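Local coordinates for protein SAM-dependent O-methyltransferase (Thermotoga maritima, PDB 1O54) that probably methylates N1 of adenosine 58 in tRNA, using S-adenosyl-L-methionine as methyl donor and working as a homotetramer built from two dimers, at residues A[210-215]-A[260-265]. Sequence-based numbering, arbitrary orientation.
Sequences ATVCPT and HTAYMI
I265 carries CG1 anti to its carbonyl carbon (chi1 -55°), with CD1 extended beyond it, and C213 places SG anti to its own carbonyl carbon (chi1 -68°); the two ends meet with SG of C213 3.8 Å from CD1 of I265. They lie on one face of an antiparallel pair within the Rossmann-like sheet of a class I methyltransferase, where strand 207-213, parallel to its neighbour 182-187, is joined by the antiparallel strand 263-269. Four backbone bonds link the strands: the hydrogen-bonded pairs T211–I265 and C213–Y263 each exchange two. Beta-branched T211 and I265 suit extended backbone, and they lie side by side, CG2 of T211 4.0 Å from CB of I265. The hydroxyl of T211 is satisfied by the carbonyl of L187, while C213, Y263 and I265 pack under helix 216-228. The opposite face carries V212 and M264, a non-hydrogen-bonded pair whose side chains cross obliquely, CG1 of V212 4.2 Å from CG of M264; helix 98-107 covers both, and V212 also touches D188, predicted to bind S-adenosyl-L-methionine. The methyl of A262 adds an apolar contact, its CB 3.9 Å from CB of V212. Past the strand end, P214 brings no backbone N-H, but its carbonyl takes a side-chain bond instead. The H260 ring lies with CE1 over one face of the Y263 ring, toward its rim, while its NE2 edge is at the P214 carbonyl. P253 of the second subunit packs against both H260 and Y263. NE2 of H260 donates to O of P214 at 2.9 Å, from 33° out of the carbonyl plane.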
loop_
_atom_site.group_PDB
_atom_site.type_symbol
_atom_site.label_atom_id
_atom_site.label_comp_id
_atom_site.label_asym_id
_atom_site.label_seq_id
_atom_site.Cartn_x
_atom_site.Cartn_y
_atom_site.Cartn_z
ATOM N N ALA A 210 -20.613 -6.744 -10.626
ATOM C CA ALA A 210 -19.241 -6.208 -10.508
ATOM C C ALA A 210 -18.754 -5.729 -11.847
ATOM O O ALA A 210 -19.134 -6.288 -12.880
ATOM C CB ALA A 210 -18.275 -7.237 -9.906
ATOM N N THR A 211 -17.905 -4.704 -11.842
ATOM C CA THR A 211 -17.209 -4.268 -13.050
ATOM C C THR A 211 -15.788 -3.802 -12.642
ATOM O O THR A 211 -15.481 -3.619 -11.443
ATOM C CB THR A 211 -18.023 -3.192 -13.786
ATOM O OG1 THR A 211 -17.445 -2.919 -15.101
ATOM C CG2 THR A 211 -18.020 -1.854 -13.086
ATOM N N VAL A 212 -14.915 -3.678 -13.627
ATOM C CA VAL A 212 -13.563 -3.186 -13.394
ATOM C C VAL A 212 -13.336 -1.975 -14.281
ATOM O O VAL A 212 -13.844 -1.926 -15.421
ATOM C CB VAL A 212 -12.521 -4.247 -13.692
ATOM C CG1 VAL A 212 -12.561 -5.347 -12.623
ATOM C CG2 VAL A 212 -12.707 -4.850 -15.126
ATOM N N CYS A 213 -12.632 -0.980 -13.746
ATOM C CA CYS A 213 -12.321 0.252 -14.448
ATOM C C CYS A 213 -10.828 0.530 -14.271
ATOM O O CYS A 213 -10.314 0.453 -13.172
ATOM C CB CYS A 213 -13.118 1.436 -13.861
ATOM S SG CYS A 213 -14.890 1.376 -14.149
ATOM N N PRO A 214 -10.113 0.836 -15.340
ATOM C CA PRO A 214 -8.711 1.162 -15.238
ATOM C C PRO A 214 -8.375 2.536 -14.680
ATOM O O PRO A 214 -7.266 2.695 -14.184
ATOM C CB PRO A 214 -8.217 1.067 -16.690
ATOM C CG PRO A 214 -9.350 1.339 -17.508
ATOM C CD PRO A 214 -10.547 0.763 -16.745
ATOM N N THR A 215 -9.287 3.494 -14.815
ATOM C CA THR A 215 -9.017 4.886 -14.425
ATOM C C THR A 215 -10.045 5.384 -13.397
ATOM O O THR A 215 -11.169 4.934 -13.321
ATOM C CB THR A 215 -9.038 5.846 -15.592
ATOM O OG1 THR A 215 -10.382 5.982 -16.123
ATOM C CG2 THR A 215 -8.160 5.364 -16.748
ATOM N N HIS A 260 -0.787 -1.190 -9.976
ATOM C CA HIS A 260 -2.213 -1.068 -10.363
ATOM C C HIS A 260 -2.684 -2.047 -11.461
ATOM O O HIS A 260 -2.042 -2.197 -12.488
ATOM C CB HIS A 260 -2.464 0.368 -10.835
ATOM C CG HIS A 260 -3.868 0.652 -11.245
ATOM N ND1 HIS A 260 -4.909 0.702 -10.345
ATOM C CD2 HIS A 260 -4.391 0.993 -12.451
ATOM C CE1 HIS A 260 -6.021 1.020 -10.984
ATOM N NE2 HIS A 260 -5.734 1.203 -12.264
ATOM N N THR A 261 -3.819 -2.705 -11.237
ATOM C CA THR A 261 -4.495 -3.460 -12.283
ATOM C C THR A 261 -5.824 -2.762 -12.631
ATOM O O THR A 261 -5.994 -2.252 -13.766
ATOM C CB THR A 261 -4.773 -4.896 -11.834
ATOM O OG1 THR A 261 -5.344 -4.918 -10.515
ATOM C CG2 THR A 261 -3.484 -5.662 -11.720
ATOM N N ALA A 262 -6.707 -2.664 -11.635
ATOM C CA ALA A 262 -8.061 -2.170 -11.863
ATOM C C ALA A 262 -8.771 -1.735 -10.573
ATOM O O ALA A 262 -8.564 -2.318 -9.517
ATOM C CB ALA A 262 -8.897 -3.271 -12.558
ATOM N N TYR A 263 -9.631 -0.724 -10.688
ATOM C CA TYR A 263 -10.598 -0.373 -9.651
ATOM C C TYR A 263 -11.760 -1.336 -9.835
ATOM O O TYR A 263 -12.201 -1.542 -10.952
ATOM C CB TYR A 263 -11.072 1.060 -9.798
ATOM C CG TYR A 263 -9.923 2.043 -9.646
ATOM C CD1 TYR A 263 -9.289 2.588 -10.740
ATOM C CD2 TYR A 263 -9.428 2.350 -8.379
ATOM C CE1 TYR A 263 -8.231 3.474 -10.584
ATOM C CE2 TYR A 263 -8.347 3.230 -8.217
ATOM C CZ TYR A 263 -7.774 3.787 -9.319
ATOM O OH TYR A 263 -6.713 4.678 -9.217
ATOM N N MET A 264 -12.203 -1.951 -8.749
ATOM C CA MET A 264 -13.310 -2.883 -8.780
ATOM C C MET A 264 -14.542 -2.253 -8.157
ATOM O O MET A 264 -14.469 -1.765 -7.018
ATOM C CB MET A 264 -12.944 -4.117 -7.990
ATOM C CG MET A 264 -11.731 -4.813 -8.552
ATOM S SD MET A 264 -11.087 -6.175 -7.550
ATOM C CE MET A 264 -10.192 -5.272 -6.229
ATOM N N ILE A 265 -15.664 -2.303 -8.861
ATOM C CA ILE A 265 -16.897 -1.701 -8.381
ATOM C C ILE A 265 -17.950 -2.764 -8.247
ATOM O O ILE A 265 -18.128 -3.548 -9.172
ATOM C CB ILE A 265 -17.389 -0.619 -9.362
ATOM C CG1 ILE A 265 -16.298 0.455 -9.636
ATOM C CG2 ILE A 265 -18.646 0.040 -8.835
ATOM C CD1 ILE A 265 -16.624 1.367 -10.788
#